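Local coordinates for protein alpha-acetolactate decarboxylase (Bacillus subtilis subsp. subtilis str. 168, PDB 5XNE) that catalyses the decarboxylation of (2S)-2-acetolactate to (R)-acetoin and carbon dioxide, a step on the pathway to butane-2,3-diol, at residues N211-D214 / F215-N219; N222-F225 / A226-I229. All coordinates share one frame; numbering follows the deposited sequence.

Interaction 1 (N211-D214 / F215-N219); sequences NTAD and FFNAN
The Phe-216 ring meets the start of its own helix obliquely: the side-chain OD1 of Asn-211 comes to 3.6 Å from Phe-216 CZ, and the carbonyl O of Thr-212 lies 3.1 Å from Phe-216 CD1. The Asn-211 amide and the ring are inclined by 51°, so they do not stack. Phe-216 CG stands beside the backbone N and anti to the carbonyl carbon (chi1 -82°), which turns the ring back toward Asn-211 and Thr-212. Phe-216 N gives a nearly straight 2.9 Å hydrogen bond (173°) to Thr-212 O, so this carbonyl serves the helix while also lying against the ring. Thr-212 OG1 accepts from Phe-215 N at 3.0 Å and also touches Phe-215 CB. The next turn bond joins Asn-217 N to Ala-213 O at 2.9 Å, and a water accepts from Asn-217 ND2 and weakly reaches Asp-214 OD1. In the second subunit, Leu-108 packs on both phenylalanines, while Ser-105 and Asn-107 bond to backbone carbonyls of this turn. With Phe-216 replaced by an alanine, Asn-211 OD1 would probably lose its ring neighbour and a gap would open against Leu-108 of the second subunit. The whole is a threonine N-cap on a short surface helix, 213-217, here set at the dimer interface.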
loop_
_atom_site.group_PDB
_atom_site.type_symbol
_atom_site.label_atom_id
_atom_site.label_comp_id
_atom_site.label_asym_id
_atom_site.label_seq_id
_atom_site.Cartn_x
_atom_site.Cartn_y
_atom_site.Cartn_z
ATOM N N ASN B 211 0.415 -7.832 14.697
ATOM C CA ASN B 211 0.756 -9.203 15.030
ATOM C C ASN B 211 -0.341 -9.781 15.905
ATOM O O ASN B 211 -0.117 -10.103 17.070
ATOM C CB ASN B 211 2.106 -9.256 15.732
ATOM C CG ASN B 211 2.624 -10.661 15.872
ATOM O OD1 ASN B 211 2.364 -11.514 15.029
ATOM N ND2 ASN B 211 3.368 -10.909 16.939
ATOM N N THR B 212 -1.539 -9.861 15.344
ATOM C CA THR B 212 -2.691 -10.381 16.078
ATOM C C THR B 212 -3.315 -11.548 15.333
ATOM O O THR B 212 -3.364 -11.580 14.092
ATOM C CB THR B 212 -3.780 -9.333 16.289
ATOM O OG1 THR B 212 -4.305 -8.953 15.017
ATOM C CG2 THR B 212 -3.231 -8.095 17.020
ATOM N N ALA B 213 -3.814 -12.517 16.087
ATOM C CA ALA B 213 -4.504 -13.622 15.459
ATOM C C ALA B 213 -5.729 -13.117 14.691
ATOM O O ALA B 213 -6.043 -13.631 13.621
ATOM C CB ALA B 213 -4.904 -14.663 16.498
ATOM N N ASP B 214 -6.405 -12.098 15.227
ATOM C CA ASP B 214 -7.572 -11.518 14.563
ATOM C C ASP B 214 -7.235 -11.017 13.163
ATOM O O ASP B 214 -7.979 -11.249 12.217
ATOM C CB ASP B 214 -8.147 -10.358 15.379
ATOM C CG ASP B 214 -8.837 -10.814 16.636
ATOM O OD1 ASP B 214 -9.258 -11.987 16.686
ATOM O OD2 ASP B 214 -8.962 -9.988 17.570
ATOM N N PHE B 215 -6.110 -10.330 13.033
ATOM C CA PHE B 215 -5.727 -9.841 11.720
ATOM C C PHE B 215 -5.274 -10.995 10.833
ATOM O O PHE B 215 -5.646 -11.063 9.665
ATOM C CB PHE B 215 -4.618 -8.793 11.811
ATOM C CG PHE B 215 -4.206 -8.267 10.467
ATOM C CD1 PHE B 215 -4.959 -7.278 9.842
ATOM C CD2 PHE B 215 -3.098 -8.787 9.808
ATOM C CE1 PHE B 215 -4.602 -6.804 8.583
ATOM C CE2 PHE B 215 -2.733 -8.320 8.536
ATOM C CZ PHE B 215 -3.489 -7.327 7.934
ATOM N N PHE B 216 -4.457 -11.892 11.379
ATOM C CA PHE B 216 -3.977 -13.047 10.608
ATOM C C PHE B 216 -5.144 -13.839 10.000
ATOM O O PHE B 216 -5.088 -14.286 8.841
ATOM C CB PHE B 216 -3.150 -13.990 11.483
ATOM C CG PHE B 216 -1.710 -13.585 11.661
ATOM C CD1 PHE B 216 -1.349 -12.249 11.837
ATOM C CD2 PHE B 216 -0.712 -14.553 11.685
ATOM C CE1 PHE B 216 -0.033 -11.894 12.019
ATOM C CE2 PHE B 216 0.629 -14.203 11.865
ATOM C CZ PHE B 216 0.967 -12.876 12.039
ATOM N N ASN B 217 -6.200 -14.012 10.795
ATOM C CA ASN B 217 -7.340 -14.845 10.408
ATOM C C ASN B 217 -8.479 -14.103 9.704
ATOM O O ASN B 217 -9.468 -14.719 9.303
ATOM C CB ASN B 217 -7.893 -15.556 11.649
ATOM C CG ASN B 217 -6.920 -16.560 12.221
ATOM O OD1 ASN B 217 -6.140 -17.168 11.492
ATOM N ND2 ASN B 217 -6.963 -16.745 13.545
ATOM N N ALA B 218 -8.348 -12.789 9.553
ATOM C CA ALA B 218 -9.394 -11.977 8.933
ATOM C C ALA B 218 -9.625 -12.327 7.466
ATOM O O ALA B 218 -8.710 -12.760 6.759
ATOM C CB ALA B 218 -9.063 -10.494 9.056
ATOM N N ASN B 219 -10.856 -12.099 7.013
ATOM C CA ASN B 219 -11.198 -12.246 5.603
ATOM C C ASN B 219 -11.132 -10.891 4.918
ATOM O O ASN B 219 -12.008 -10.040 5.097
ATOM C CB ASN B 219 -12.585 -12.872 5.450
ATOM C CG ASN B 219 -12.993 -13.030 4.000
ATOM O OD1 ASN B 219 -12.150 -13.200 3.117
ATOM N ND2 ASN B 219 -14.297 -12.975 3.747
HETATM O O HOH W 1 -8.716 -15.139 15.368
#

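Interaction 2 (N222-F225 / A226-I229); sequences NPDF and AKDI
Asp-224 OD1 and Lys-227 NZ form a salt bridge of 3.1 Å, the ammonium standing well above the carboxylate plane. The two side chains run side by side in the same direction; a bend at chi3 (62°) brings Lys-227 CE to 3.5 Å from Asp-224 CB. Asn-222 uses both ends of its amide. Its ND2 donates at 2.8 Å to Asp-228 OD2, which lies in the amide plane but is met on its anti side, while OD1 accepts from Asp-224 N at 2.7 Å from above the carbonyl plane, closing an Asx turn. This turn overlaps a type I beta turn, 222-225, that leads into the helix. Asp-224 occupies the N-cap position, yet its carboxylate turns to the lysine and makes no capping bond; water 2 instead bridges Pro-223 O and Ala-226 N. Helical bonds follow, from Asp-228 N to Asp-224 O and from Ile-229 N to Phe-225 O. Farther out, Ala-226 CB lies over one face of the Phe-225 ring, and Ile-229 CD1 meets Phe-225 CD2 near the ring plane at 4.0 Å. Phe-225, Asp-228 and Ile-229 rest on helix 10-14 through Thr-11, Leu-14 and Met-10, while Asn-165 and Val-169 from loops complete the setting of helix 225-232.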
loop_
_atom_site.group_PDB
_atom_site.type_symbol
_atom_site.label_atom_id
_atom_site.label_comp_id
_atom_site.label_asym_id
_atom_site.label_seq_id
_atom_site.Cartn_x
_atom_site.Cartn_y
_atom_site.Cartn_z
ATOM N N ASN B 222 -12.936 -9.065 0.143
ATOM C CA ASN B 222 -14.243 -8.526 -0.208
ATOM C C ASN B 222 -14.159 -7.741 -1.516
ATOM O O ASN B 222 -13.667 -6.615 -1.533
ATOM C CB ASN B 222 -14.752 -7.633 0.926
ATOM C CG ASN B 222 -16.056 -6.901 0.597
ATOM O OD1 ASN B 222 -16.691 -7.119 -0.438
ATOM N ND2 ASN B 222 -16.452 -6.011 1.499
ATOM N N PRO B 223 -14.665 -8.326 -2.611
ATOM C CA PRO B 223 -14.646 -7.669 -3.919
ATOM C C PRO B 223 -15.373 -6.324 -3.903
ATOM O O PRO B 223 -15.177 -5.514 -4.804
ATOM C CB PRO B 223 -15.377 -8.673 -4.822
ATOM C CG PRO B 223 -16.276 -9.385 -3.893
ATOM C CD PRO B 223 -15.484 -9.548 -2.630
ATOM N N ASP B 224 -16.217 -6.101 -2.903
ATOM C CA ASP B 224 -17.024 -4.890 -2.830
ATOM C C ASP B 224 -16.480 -3.840 -1.843
ATOM O O ASP B 224 -17.214 -2.930 -1.417
ATOM C CB ASP B 224 -18.459 -5.249 -2.426
ATOM C CG ASP B 224 -19.048 -6.345 -3.296
ATOM O OD1 ASP B 224 -19.137 -6.115 -4.528
ATOM O OD2 ASP B 224 -19.383 -7.407 -2.744
ATOM N N PHE B 225 -15.201 -3.947 -1.504
ATOM C CA PHE B 225 -14.635 -3.119 -0.444
ATOM C C PHE B 225 -14.746 -1.623 -0.741
ATOM O O PHE B 225 -15.011 -0.830 0.171
ATOM C CB PHE B 225 -13.169 -3.501 -0.182
ATOM C CG PHE B 225 -12.196 -2.975 -1.207
ATOM C CD1 PHE B 225 -11.893 -3.718 -2.339
ATOM C CD2 PHE B 225 -11.575 -1.743 -1.034
ATOM C CE1 PHE B 225 -10.993 -3.248 -3.280
ATOM C CE2 PHE B 225 -10.678 -1.262 -1.975
ATOM C CZ PHE B 225 -10.383 -2.013 -3.097
ATOM N N ALA B 226 -14.581 -1.230 -2.003
ATOM C CA ALA B 226 -14.572 0.194 -2.326
ATOM C C ALA B 226 -15.928 0.831 -2.024
ATOM O O ALA B 226 -15.984 1.916 -1.447
ATOM C CB ALA B 226 -14.175 0.420 -3.780
ATOM N N LYS B 227 -17.021 0.159 -2.374
ATOM C CA LYS B 227 -18.327 0.713 -2.036
ATOM C C LYS B 227 -18.576 0.658 -0.531
ATOM O O LYS B 227 -19.263 1.514 0.023
ATOM C CB LYS B 227 -19.455 -0.013 -2.780
ATOM C CG LYS B 227 -20.099 -1.145 -1.975
ATOM C CD LYS B 227 -21.039 -1.999 -2.823
ATOM C CE LYS B 227 -20.299 -2.685 -3.950
ATOM N NZ LYS B 227 -21.105 -3.674 -4.740
ATOM N N ASP B 228 -18.017 -0.348 0.136
ATOM C CA ASP B 228 -18.253 -0.486 1.562
ATOM C C ASP B 228 -17.536 0.643 2.297
ATOM O O ASP B 228 -18.047 1.175 3.281
ATOM C CB ASP B 228 -17.802 -1.859 2.060
ATOM C CG ASP B 228 -18.766 -2.973 1.657
ATOM O OD1 ASP B 228 -19.847 -2.666 1.115
ATOM O OD2 ASP B 228 -18.450 -4.154 1.900
ATOM N N ILE B 229 -16.371 1.026 1.792
ATOM C CA ILE B 229 -15.656 2.174 2.349
ATOM C C ILE B 229 -16.453 3.463 2.106
ATOM O O ILE B 229 -16.579 4.298 3.004
ATOM C CB ILE B 229 -14.229 2.290 1.760
ATOM C CG1 ILE B 229 -13.343 1.181 2.331
ATOM C CG2 ILE B 229 -13.612 3.663 2.070
ATOM C CD1 ILE B 229 -11.942 1.125 1.748
HETATM O O HOH W 2 -14.590 -2.676 -4.643
#

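In the fold
Both contacts lie at the surface and each organises the start of a helix, interaction 1 that of helix 213-217 and interaction 2 that of helix 225-232, the next one along the chain. Their centres are about 19 Å apart, and apart from following each other in the chain they make no contact. The chemistry follows the place: 211-219 relies on a hydroxyl cap and the ring of Phe-216, while the Phe-215 ring packs outside the contact, and is partly covered by the second subunit, whereas 222-229 relies on charged and amide side chains and meets no other chain in the assembly. Each has one buried residue, Phe-215 in the first and Ile-229 in the second, the latter with its side chain about 9 Å from the bound zinc ion.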